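Local atomic coordinates of uncharacterized HTH-type transcriptional regulator HI_0893 (Haemophilus influenzae, PDB entry 3QKX), a protein that probably binds regulatory DNA through an N-terminal helix-turn-helix domain and controls transcription as a TetR-family regulator. Residues Gln87-Ile92 / Leu153-Asn158; Pro80-Tyr85 / Arg181-Ile186; Leu20-Gly25 / Leu103-Gln108; Glu57-Arg62 / Glu110-Phe115. One frame throughout, in Å; residues are numbered along the deposited sequence.

Interaction 1. Residues Gln87-Ile92 / Leu153-Asn158. With SO4 (sulfate ion), chain F.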
# COMPACT_ATOMS: atom_id res chain seq x y z
N GLN A 87 -14.29 12.84 -9.02
CA GLN A 87 -15.32 11.80 -8.82
C GLN A 87 -14.67 10.45 -8.53
O GLN A 87 -15.09 9.76 -7.63
CB GLN A 87 -16.20 11.68 -10.04
CG GLN A 87 -17.40 10.71 -9.90
CD GLN A 87 -18.38 11.19 -8.86
OE1 GLN A 87 -19.01 12.21 -9.05
NE2 GLN A 87 -18.45 10.50 -7.74
N MSE A 88 -13.67 10.09 -9.33
CA MSE A 88 -13.00 8.80 -9.16
C MSE A 88 -12.30 8.74 -7.81
O MSE A 88 -12.31 7.70 -7.16
CB MSE A 88 -11.99 8.53 -10.29
CG MSE A 88 -12.64 8.07 -11.58
SE MSE A 88 -11.30 7.49 -12.89
CE MSE A 88 -10.47 9.21 -13.32
N TRP A 89 -11.68 9.83 -7.38
CA TRP A 89 -11.04 9.89 -6.06
C TRP A 89 -12.06 9.62 -4.96
O TRP A 89 -11.84 8.79 -4.10
CB TRP A 89 -10.38 11.26 -5.84
CG TRP A 89 -9.34 11.25 -4.78
CD1 TRP A 89 -8.01 11.15 -4.97
CD2 TRP A 89 -9.55 11.34 -3.38
NE1 TRP A 89 -7.36 11.14 -3.77
CE2 TRP A 89 -8.28 11.24 -2.77
CE3 TRP A 89 -10.69 11.46 -2.56
CZ2 TRP A 89 -8.12 11.30 -1.41
CZ3 TRP A 89 -10.51 11.49 -1.22
CH2 TRP A 89 -9.23 11.42 -0.65
N LYS A 90 -13.19 10.33 -5.02
CA LYS A 90 -14.24 10.23 -4.02
C LYS A 90 -14.88 8.85 -4.04
O LYS A 90 -15.22 8.29 -2.98
CB LYS A 90 -15.33 11.28 -4.29
CG LYS A 90 -14.89 12.72 -4.09
CD LYS A 90 -15.83 13.64 -4.83
CE LYS A 90 -16.94 14.19 -3.92
NZ LYS A 90 -17.88 15.09 -4.67
N ASN A 91 -15.06 8.30 -5.24
CA ASN A 91 -15.59 6.95 -5.36
C ASN A 91 -14.73 5.97 -4.57
O ASN A 91 -15.26 5.17 -3.83
CB ASN A 91 -15.62 6.47 -6.80
CG ASN A 91 -16.68 7.18 -7.66
OD1 ASN A 91 -17.64 7.75 -7.16
ND2 ASN A 91 -16.46 7.15 -8.96
N ILE A 92 -13.41 6.07 -4.72
CA ILE A 92 -12.51 5.16 -4.03
C ILE A 92 -12.55 5.41 -2.53
O ILE A 92 -12.60 4.47 -1.75
CB ILE A 92 -11.05 5.30 -4.51
CG1 ILE A 92 -10.92 4.87 -5.97
CG2 ILE A 92 -10.12 4.45 -3.67
CD1 ILE A 92 -9.46 5.03 -6.53
N LEU A 153 -4.42 9.01 -8.10
CA LEU A 153 -5.52 8.30 -7.44
C LEU A 153 -5.05 7.44 -6.30
O LEU A 153 -5.80 7.21 -5.35
CB LEU A 153 -6.29 7.40 -8.40
CG LEU A 153 -7.55 7.93 -9.00
CD1 LEU A 153 -8.29 6.78 -9.70
CD2 LEU A 153 -8.39 8.57 -7.93
N LYS A 154 -3.81 6.95 -6.39
CA LYS A 154 -3.24 6.15 -5.32
C LYS A 154 -3.39 6.79 -3.96
O LYS A 154 -3.54 6.07 -3.01
CB LYS A 154 -1.77 5.86 -5.60
CG LYS A 154 -1.07 4.93 -4.62
CD LYS A 154 -1.75 3.59 -4.48
CE LYS A 154 -0.88 2.61 -3.72
NZ LYS A 154 -1.57 1.30 -3.48
N THR A 155 -3.36 8.13 -3.88
CA THR A 155 -3.51 8.85 -2.60
C THR A 155 -4.82 8.49 -1.88
O THR A 155 -4.83 8.31 -0.67
CB THR A 155 -3.46 10.38 -2.79
OG1 THR A 155 -4.38 10.78 -3.84
CG2 THR A 155 -2.03 10.85 -3.13
N ALA A 156 -5.89 8.31 -2.64
CA ALA A 156 -7.18 7.93 -2.08
C ALA A 156 -7.05 6.65 -1.30
O ALA A 156 -7.51 6.57 -0.14
CB ALA A 156 -8.18 7.79 -3.14
N ILE A 157 -6.33 5.68 -1.86
CA ILE A 157 -6.15 4.38 -1.21
C ILE A 157 -5.22 4.49 -0.01
O ILE A 157 -5.47 3.89 1.02
CB ILE A 157 -5.59 3.31 -2.18
CG1 ILE A 157 -6.54 3.12 -3.37
CG2 ILE A 157 -5.36 1.99 -1.45
CD1 ILE A 157 -5.92 2.42 -4.58
N ASN A 158 -4.14 5.24 -0.16
CA ASN A 158 -3.17 5.38 0.92
C ASN A 158 -3.77 6.16 2.12
O ASN A 158 -3.46 5.85 3.30
CB ASN A 158 -1.87 6.07 0.40
CG ASN A 158 -0.93 5.09 -0.36
OD1 ASN A 158 -1.03 3.89 -0.21
ND2 ASN A 158 -0.00 5.63 -1.16
S SO4 F . -19.66 18.73 -5.63
O1 SO4 F . -20.01 17.77 -6.68
O2 SO4 F . -18.64 19.68 -6.10
O3 SO4 F . -19.16 17.99 -4.46
O4 SO4 F . -20.83 19.50 -5.23
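W89 lays its indole against A156 and hydrogen-bonds T155. A chi1 of -160° sets CG anti to the backbone N. Starting at the root, W89 CB meets L153 CD2 at 3.9 Å. Next, CG, CD1 and CD2 all pass the methyl of A156, which comes nearest to CE2 and NE1. That methyl stands over one face of the indole, A156 CB lying 3.5 Å from the centroid of the W89 five-membered ring, a CH-pi contact. At the rim, NE1 donates to T155 OG1 at 3.0 Å, nearly straight (166°) and practically in the ring plane; the T155 hydroxyl is in turn bonded to the S152 carbonyl. On the six-membered ring, W89 CZ2 rests 3.6 Å from A156 CA. Helices 81-98 and 154-165 run nearly parallel here, their local axes 8.8 Å apart and 21° askew, within the all-helical C-terminal domain of this TetR-family regulator. One turn on from M88, I92 extends the packing: CD1 meets L153 CD1 at 3.8 Å, while CG2 sits 3.8 Å from I157 CG1. M88, a selenomethionine, adds its CB against L153 CD1. Farther along the same helix 154-165, N158 pairs with N158 of the second subunit, and R86 of helix 81-98 holds a sulfate, probably from the crystallisation liquor.

Interaction 2. Residues Pro80-Tyr85 / Arg181-Ile186. With SO4 (sulfate ion), chain D.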
# COMPACT_ATOMS: atom_id res chain seq x y z
N PRO A 80 -15.58 18.41 -16.67
CA PRO A 80 -14.16 18.56 -16.91
C PRO A 80 -13.34 17.38 -16.41
O PRO A 80 -13.77 16.67 -15.49
CB PRO A 80 -13.78 19.81 -16.09
CG PRO A 80 -15.00 20.49 -15.79
CD PRO A 80 -16.09 19.48 -15.78
N PHE A 81 -12.15 17.21 -16.96
CA PHE A 81 -11.31 16.07 -16.62
C PHE A 81 -10.97 16.04 -15.14
O PHE A 81 -10.92 14.95 -14.55
CB PHE A 81 -10.03 16.06 -17.49
CG PHE A 81 -10.30 15.72 -18.95
CD1 PHE A 81 -10.74 14.44 -19.32
CD2 PHE A 81 -10.17 16.67 -19.95
CE1 PHE A 81 -11.00 14.12 -20.64
CE2 PHE A 81 -10.44 16.35 -21.29
CZ PHE A 81 -10.85 15.06 -21.62
N PHE A 82 -10.76 17.22 -14.54
CA PHE A 82 -10.54 17.32 -13.09
C PHE A 82 -11.72 16.76 -12.31
O PHE A 82 -11.53 15.99 -11.38
CB PHE A 82 -10.31 18.77 -12.65
CG PHE A 82 -10.24 18.93 -11.18
CD1 PHE A 82 -9.26 18.28 -10.45
CD2 PHE A 82 -11.17 19.69 -10.49
CE1 PHE A 82 -9.19 18.40 -9.04
CE2 PHE A 82 -11.11 19.82 -9.07
CZ PHE A 82 -10.12 19.18 -8.37
N GLU A 83 -12.93 17.15 -12.68
CA GLU A 83 -14.12 16.63 -11.99
C GLU A 83 -14.30 15.13 -12.20
O GLU A 83 -14.79 14.44 -11.30
CB GLU A 83 -15.38 17.39 -12.41
CG GLU A 83 -15.39 18.88 -12.00
CD GLU A 83 -15.30 19.12 -10.47
OE1 GLU A 83 -15.60 18.18 -9.67
OE2 GLU A 83 -14.92 20.25 -10.08
N GLN A 84 -13.90 14.62 -13.37
CA GLN A 84 -13.89 13.19 -13.60
C GLN A 84 -12.90 12.53 -12.68
O GLN A 84 -13.18 11.49 -12.11
CB GLN A 84 -13.55 12.86 -15.06
CG GLN A 84 -14.62 13.29 -16.06
CD GLN A 84 -14.17 13.16 -17.51
OE1 GLN A 84 -13.27 12.37 -17.84
NE2 GLN A 84 -14.80 13.93 -18.39
N TYR A 85 -11.74 13.14 -12.51
CA TYR A 85 -10.73 12.63 -11.60
C TYR A 85 -11.20 12.75 -10.15
O TYR A 85 -11.04 11.82 -9.39
CB TYR A 85 -9.40 13.35 -11.80
CG TYR A 85 -8.39 13.02 -10.73
CD1 TYR A 85 -7.58 11.91 -10.83
CD2 TYR A 85 -8.20 13.86 -9.64
CE1 TYR A 85 -6.63 11.61 -9.82
CE2 TYR A 85 -7.28 13.56 -8.66
CZ TYR A 85 -6.51 12.44 -8.75
OH TYR A 85 -5.59 12.17 -7.75
N ARG A 181 -4.30 18.46 -5.02
CA ARG A 181 -2.84 18.37 -5.03
C ARG A 181 -2.36 17.10 -5.69
O ARG A 181 -1.36 17.13 -6.41
CB ARG A 181 -2.31 18.49 -3.63
CG ARG A 181 -2.39 19.92 -3.15
CD ARG A 181 -1.99 20.07 -1.74
NE ARG A 181 -1.95 21.47 -1.36
CZ ARG A 181 -0.99 22.34 -1.70
NH1 ARG A 181 0.05 21.97 -2.46
NH2 ARG A 181 -1.07 23.59 -1.28
N SER A 182 -3.06 15.98 -5.49
CA SER A 182 -2.69 14.74 -6.19
C SER A 182 -2.89 14.87 -7.72
O SER A 182 -2.11 14.34 -8.51
CB SER A 182 -3.49 13.57 -5.65
OG SER A 182 -4.85 13.78 -5.93
N TRP A 183 -3.96 15.58 -8.11
CA TRP A 183 -4.20 15.97 -9.50
C TRP A 183 -3.07 16.81 -10.05
O TRP A 183 -2.60 16.58 -11.15
CB TRP A 183 -5.49 16.77 -9.58
CG TRP A 183 -5.80 17.41 -10.91
CD1 TRP A 183 -5.86 18.74 -11.17
CD2 TRP A 183 -6.21 16.76 -12.10
NE1 TRP A 183 -6.25 18.96 -12.45
CE2 TRP A 183 -6.48 17.75 -13.05
CE3 TRP A 183 -6.37 15.43 -12.46
CZ2 TRP A 183 -6.87 17.47 -14.35
CZ3 TRP A 183 -6.76 15.13 -13.75
CH2 TRP A 183 -7.00 16.15 -14.68
N ARG A 184 -2.64 17.77 -9.24
CA ARG A 184 -1.56 18.68 -9.60
C ARG A 184 -0.30 17.92 -10.03
O ARG A 184 0.39 18.32 -10.96
CB ARG A 184 -1.24 19.58 -8.42
CG ARG A 184 -0.57 20.84 -8.78
CD ARG A 184 -0.13 21.62 -7.56
NE ARG A 184 -1.24 22.16 -6.75
CZ ARG A 184 -1.07 23.04 -5.75
NH1 ARG A 184 0.15 23.45 -5.41
NH2 ARG A 184 -2.12 23.50 -5.06
N ALA A 185 -0.02 16.81 -9.35
CA ALA A 185 1.14 15.97 -9.63
C ALA A 185 1.16 15.35 -11.04
O ALA A 185 2.23 15.00 -11.55
CB ALA A 185 1.23 14.86 -8.58
N ILE A 186 -0.01 15.17 -11.65
CA ILE A 186 -0.08 14.55 -12.99
C ILE A 186 -0.46 15.51 -14.11
O ILE A 186 -0.70 15.06 -15.22
CB ILE A 186 -0.99 13.29 -13.04
CG1 ILE A 186 -2.41 13.61 -12.63
CG2 ILE A 186 -0.42 12.20 -12.18
CD1 ILE A 186 -3.37 12.52 -12.95
S SO4 D . -4.08 24.29 -0.29
O1 SO4 D . -3.74 25.09 -1.48
O2 SO4 D . -2.93 24.23 0.63
O3 SO4 D . -4.54 22.96 -0.68
O4 SO4 D . -5.16 24.95 0.43
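Three aromatic side chains, F82, Y85 and W183, cluster here beside a hydroxyl pair in which Y85 OH donates to S182 OG; the modelled separation of these two atoms, 2.5 Å, is doubtfully short. The serine oxygen approaches in the plane of the phenol ring and is also bonded to carbonyls of V178 and I179, about one turn back in its own helix, so this buried oxygen has partners in both helices. W183 is the hub, its CB directed at helix 81-98. F82 turns an edge to the indole face, with F82 CD1 3.5 Å from W183 CD1 and the planes at 55°; farther along the same face, F82 CA sits 4.0 Å from the centroid of the W183 six-membered ring as a CH-pi contact. Y85 slides past in the opposite direction, the planes at 38°, and its CG comes within 3.6 Å of W183 CE3. At the indole tip, F81 CB touches W183 CH2 at 4.1 Å. On the side of helix 172-184 turned away from this contact, R181 grips a sulfate, probably from the crystallisation liquor, through its NE and NH2, the latter 2.7 Å from sulfate O2. R184 NH2 lies over the centre of the R181 guanidinium; the sulfate, together with the salt bridge from R184 to E180, probably offsets this closeness of like charges. The contact joins the start of helix 81-98 to the end of helix 172-184, with F130 of helix 126-137 against W183 and the second subunit packing on R181, S182, R184 and A185.

Interaction 3. Residues Leu20-Gly25 / Leu103-Gln108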
# COMPACT_ATOMS: atom_id res chain seq x y z
N LEU A 20 -13.85 -13.65 6.78
CA LEU A 20 -12.93 -14.64 7.37
C LEU A 20 -11.47 -14.24 7.07
O LEU A 20 -10.57 -14.45 7.91
CB LEU A 20 -13.26 -16.07 6.88
CG LEU A 20 -12.99 -17.24 7.83
N MSE A 21 -11.25 -13.58 5.94
CA MSE A 21 -9.92 -13.05 5.62
C MSE A 21 -9.53 -11.84 6.50
O MSE A 21 -8.36 -11.69 6.84
CB MSE A 21 -9.84 -12.67 4.14
CG MSE A 21 -8.44 -12.63 3.60
SE MSE A 21 -8.41 -11.94 1.81
CE MSE A 21 -9.42 -13.30 0.92
N ALA A 22 -10.50 -10.99 6.82
CA ALA A 22 -10.25 -9.81 7.63
C ALA A 22 -10.06 -10.16 9.12
O ALA A 22 -9.21 -9.55 9.80
CB ALA A 22 -11.38 -8.81 7.46
N ARG A 23 -10.80 -11.15 9.62
CA ARG A 23 -10.75 -11.51 11.06
C ARG A 23 -9.62 -12.49 11.42
O ARG A 23 -8.79 -12.20 12.30
CB ARG A 23 -12.10 -12.08 11.51
CG ARG A 23 -13.24 -11.07 11.42
CD ARG A 23 -14.50 -11.57 12.11
NE ARG A 23 -15.71 -11.09 11.43
CZ ARG A 23 -16.93 -11.66 11.51
NH1 ARG A 23 -17.15 -12.75 12.27
NH2 ARG A 23 -17.95 -11.13 10.84
N GLU A 24 -9.62 -13.65 10.76
CA GLU A 24 -8.50 -14.59 10.79
C GLU A 24 -7.62 -14.26 9.58
O GLU A 24 -7.92 -13.33 8.84
CB GLU A 24 -9.01 -16.03 10.72
CG GLU A 24 -10.09 -16.38 11.76
CD GLU A 24 -10.70 -17.75 11.55
OE1 GLU A 24 -11.49 -17.93 10.59
OE2 GLU A 24 -10.41 -18.65 12.36
N GLY A 25 -6.53 -15.01 9.38
CA GLY A 25 -5.67 -14.82 8.18
C GLY A 25 -6.18 -15.52 6.91
O GLY A 25 -6.95 -16.47 7.01
N LEU A 103 -10.93 -2.84 2.83
CA LEU A 103 -9.70 -2.09 3.11
C LEU A 103 -8.63 -2.96 3.82
O LEU A 103 -7.47 -2.92 3.42
CB LEU A 103 -10.02 -0.81 3.92
CG LEU A 103 -8.87 0.08 4.34
CD1 LEU A 103 -8.26 0.75 3.12
CD2 LEU A 103 -9.36 1.10 5.37
N SER A 104 -9.02 -3.74 4.83
CA SER A 104 -8.08 -4.65 5.49
C SER A 104 -7.46 -5.64 4.53
O SER A 104 -6.27 -5.90 4.57
CB SER A 104 -8.76 -5.46 6.59
OG SER A 104 -9.31 -4.63 7.59
N ASN A 105 -8.28 -6.22 3.67
CA ASN A 105 -7.81 -7.28 2.79
C ASN A 105 -7.02 -6.79 1.56
O ASN A 105 -6.30 -7.58 0.96
CB ASN A 105 -8.99 -8.18 2.37
CG ASN A 105 -9.60 -8.90 3.56
OD1 ASN A 105 -8.94 -9.16 4.55
ND2 ASN A 105 -10.89 -9.23 3.45
N LEU A 106 -7.11 -5.49 1.22
CA LEU A 106 -6.31 -4.91 0.12
C LEU A 106 -4.86 -5.44 0.04
O LEU A 106 -4.37 -5.80 -1.03
CB LEU A 106 -6.23 -3.39 0.24
CG LEU A 106 -7.39 -2.52 -0.23
CD1 LEU A 106 -7.05 -1.04 0.03
CD2 LEU A 106 -7.68 -2.74 -1.69
N LYS A 107 -4.20 -5.49 1.19
CA LYS A 107 -2.81 -5.92 1.25
C LYS A 107 -2.73 -7.42 0.93
O LYS A 107 -2.07 -7.83 -0.04
CB LYS A 107 -2.22 -5.61 2.63
CG LYS A 107 -2.19 -4.09 2.97
N GLN A 108 -3.47 -8.21 1.70
CA GLN A 108 -3.54 -9.66 1.50
C GLN A 108 -4.05 -10.11 0.10
O GLN A 108 -3.80 -11.25 -0.29
CB GLN A 108 -4.40 -10.31 2.59
CG GLN A 108 -3.76 -10.35 3.97
CD GLN A 108 -4.68 -10.98 5.00
OE1 GLN A 108 -4.45 -12.10 5.46
NE2 GLN A 108 -5.73 -10.27 5.36
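M21 lies at a slant against the flat carboxamide of N105, touching it with CB, CG and the selenium of this selenomethionine. M21 CG points away from the backbone N (chi1 -158°), and farther out SE reaches 3.7 Å from N105 CG. The amide turns OD1 toward the helix backbone, 3.3 Å from A22 N, but the angle there is too poor for a hydrogen bond; N105 ND2 donates to the D18 carbonyl, about one turn earlier in helix 6-23. Beyond N105, the chain of Q108 is extended past CG and brings a second carboxamide to the end of helix 6-23. Its NE2 gives a weak hydrogen bond to M21 O at 3.3 Å, while OE1 passes 4.0 Å from G25 CA and accepts from the backbone N of L26. Both ends of that amide thus meet main-chain groups around the helix terminus, NE2 only weakly. At the outer margin A22 CB meets S104 CB, 4.3 Å apart. Helix 6-23 opens the predicted DNA-binding domain and helix 100-109 belongs to the C-terminal domain, so this is an interdomain contact of the TetR fold, in which side-chain amides of the larger domain meet the first helix of the helix-turn-helix domain.

Interaction 4. Residues Glu57-Arg62 / Glu110-Phe115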
# COMPACT_ATOMS: atom_id res chain seq x y z
N GLU A 57 -9.36 -17.91 -6.80
CA GLU A 57 -9.25 -17.39 -8.18
C GLU A 57 -10.46 -16.55 -8.56
O GLU A 57 -10.31 -15.39 -8.95
CB GLU A 57 -9.10 -18.53 -9.22
CG GLU A 57 -7.74 -19.24 -9.22
CD GLU A 57 -7.32 -19.76 -10.60
OE1 GLU A 57 -7.04 -18.93 -11.50
OE2 GLU A 57 -7.25 -21.00 -10.78
N GLN A 58 -11.65 -17.13 -8.44
CA GLN A 58 -12.90 -16.43 -8.79
C GLN A 58 -13.13 -15.21 -7.88
O GLN A 58 -13.62 -14.17 -8.35
CB GLN A 58 -14.11 -17.38 -8.73
CG GLN A 58 -14.16 -18.39 -9.89
CD GLN A 58 -15.41 -19.29 -9.85
OE1 GLN A 58 -16.52 -18.83 -9.54
NE2 GLN A 58 -15.22 -20.58 -10.17
N PHE A 59 -12.76 -15.34 -6.61
CA PHE A 59 -12.82 -14.24 -5.66
C PHE A 59 -11.98 -13.06 -6.12
O PHE A 59 -12.44 -11.92 -6.09
CB PHE A 59 -12.35 -14.71 -4.29
CG PHE A 59 -12.30 -13.63 -3.24
CD1 PHE A 59 -13.46 -13.20 -2.61
CD2 PHE A 59 -11.10 -13.08 -2.85
CE1 PHE A 59 -13.42 -12.24 -1.61
CE2 PHE A 59 -11.06 -12.10 -1.87
CZ PHE A 59 -12.23 -11.68 -1.24
N ALA A 60 -10.74 -13.34 -6.55
CA ALA A 60 -9.86 -12.33 -7.15
C ALA A 60 -10.58 -11.57 -8.25
O ALA A 60 -10.63 -10.35 -8.23
CB ALA A 60 -8.60 -12.97 -7.70
N HIS A 61 -11.16 -12.31 -9.20
CA HIS A 61 -11.89 -11.71 -10.33
C HIS A 61 -13.04 -10.83 -9.86
O HIS A 61 -13.28 -9.77 -10.42
CB HIS A 61 -12.44 -12.80 -11.27
CG HIS A 61 -11.44 -13.27 -12.28
ND1 HIS A 61 -11.03 -12.49 -13.34
CD2 HIS A 61 -10.77 -14.44 -12.39
CE1 HIS A 61 -10.15 -13.16 -14.06
NE2 HIS A 61 -9.98 -14.35 -13.51
N ARG A 62 -13.74 -11.30 -8.84
CA ARG A 62 -14.83 -10.56 -8.23
C ARG A 62 -14.31 -9.30 -7.57
O ARG A 62 -14.98 -8.27 -7.60
CB ARG A 62 -15.59 -11.46 -7.23
CG ARG A 62 -16.58 -10.77 -6.28
CD ARG A 62 -15.96 -10.55 -4.93
NE ARG A 62 -16.94 -10.21 -3.91
CZ ARG A 62 -16.63 -9.88 -2.66
NH1 ARG A 62 -15.35 -9.80 -2.27
NH2 ARG A 62 -17.59 -9.60 -1.79
N GLU A 110 -2.97 -9.24 -2.87
CA GLU A 110 -1.84 -9.46 -3.80
C GLU A 110 -1.23 -10.87 -3.75
O GLU A 110 -0.60 -11.30 -4.72
CB GLU A 110 -0.74 -8.41 -3.59
CG GLU A 110 -1.09 -7.04 -4.16
CD GLU A 110 -0.14 -5.93 -3.69
OE1 GLU A 110 0.97 -6.25 -3.20
OE2 GLU A 110 -0.52 -4.74 -3.80
N SER A 111 -1.45 -11.59 -2.65
CA SER A 111 -1.10 -13.03 -2.57
C SER A 111 -2.05 -13.98 -3.35
O SER A 111 -1.75 -15.17 -3.47
CB SER A 111 -1.03 -13.48 -1.10
OG SER A 111 -0.09 -12.71 -0.37
N LEU A 112 -3.19 -13.47 -3.85
CA LEU A 112 -4.16 -14.33 -4.55
C LEU A 112 -3.65 -14.73 -5.94
O LEU A 112 -3.01 -13.92 -6.61
CB LEU A 112 -5.51 -13.61 -4.70
CG LEU A 112 -6.32 -13.28 -3.44
CD1 LEU A 112 -7.48 -12.36 -3.78
CD2 LEU A 112 -6.81 -14.54 -2.78
N PRO A 113 -3.96 -15.97 -6.39
CA PRO A 113 -3.69 -16.36 -7.77
C PRO A 113 -4.81 -15.87 -8.72
O PRO A 113 -5.92 -16.37 -8.60
CB PRO A 113 -3.68 -17.90 -7.71
CG PRO A 113 -4.54 -18.26 -6.55
CD PRO A 113 -4.55 -17.08 -5.61
N ASN A 114 -4.59 -14.91 -9.62
CA ASN A 114 -3.33 -14.19 -9.87
C ASN A 114 -3.60 -12.68 -9.88
O ASN A 114 -4.11 -12.15 -10.87
CB ASN A 114 -2.72 -14.63 -11.20
CG ASN A 114 -2.54 -16.14 -11.30
OD1 ASN A 114 -1.64 -16.70 -10.68
ND2 ASN A 114 -3.38 -16.78 -12.09
N PHE A 115 -3.26 -11.99 -8.79
CA PHE A 115 -3.36 -10.51 -8.73
C PHE A 115 -2.31 -9.81 -9.63
O PHE A 115 -2.40 -8.59 -9.88
CB PHE A 115 -3.25 -10.01 -7.27
CG PHE A 115 -3.83 -8.63 -7.04
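The P113 carbonyl faces the backbone of E57: P113 O lies 3.5 Å from E57 CA, in a CA-H...O contact with an angle of 153° at the hydrogen. The same oxygen is touched by the E57 side chain, whose CG is also 3.5 Å away. Farther out, E57 OE1 is 4.3 Å from N114 ND2, too long for a hydrogen bond. Two and three residues on, at F59 and A60, the contact becomes apolar. L112 CD1 comes to the edge of the F59 ring, near its plane, 3.8 Å from CD2, and the same methyl sits 4.1 Å from A60 CB. On the leucine, chi1 of -65° puts CG beside the backbone N, opposite the carbonyl carbon. Behind this first shell is the shape of the loop. The peptide between P113 and N114 is modelled as cis, unusual before a residue other than proline, and F115 N closes back on L112 O at 2.9 Å, a tight turn consistent with its directing the P113 carbonyl to the helix. F59 also packs on T17, D18 and M21 of helix 6-23, and R62, nearly one turn farther on, is tied to that helix by salt bridges to E11 and D18. Helix 52-72 runs from the predicted DNA-binding domain toward the C-terminal domain, as the connecting helix does in TetR-family proteins, and here the loop after helix 100-109 packs along its early turns, forming part of the interdomain interface.

How the interactions relate
Along the chain the first segments come in the order 3, 4, 2, 1, and the second in the order 3, 4, 1, 2. Interactions 1 and 2, with centres 11 Å apart, share helix 81-98 and lie within the C-terminal domain; they touch through T155 OG1 and S182 CB, and both reach the second subunit, as does interaction 3. Interactions 3 and 4, 13 Å apart, join the N-terminal domain to helix 100-109 and its following loop, and meet where M21 CE packs on F59 CE2. I157 against L106 links interaction 1 to interaction 3, whereas the centres of 2 and 3 are 31 Å apart. Core packing near the dimer interface thus connects stepwise to the domain junction.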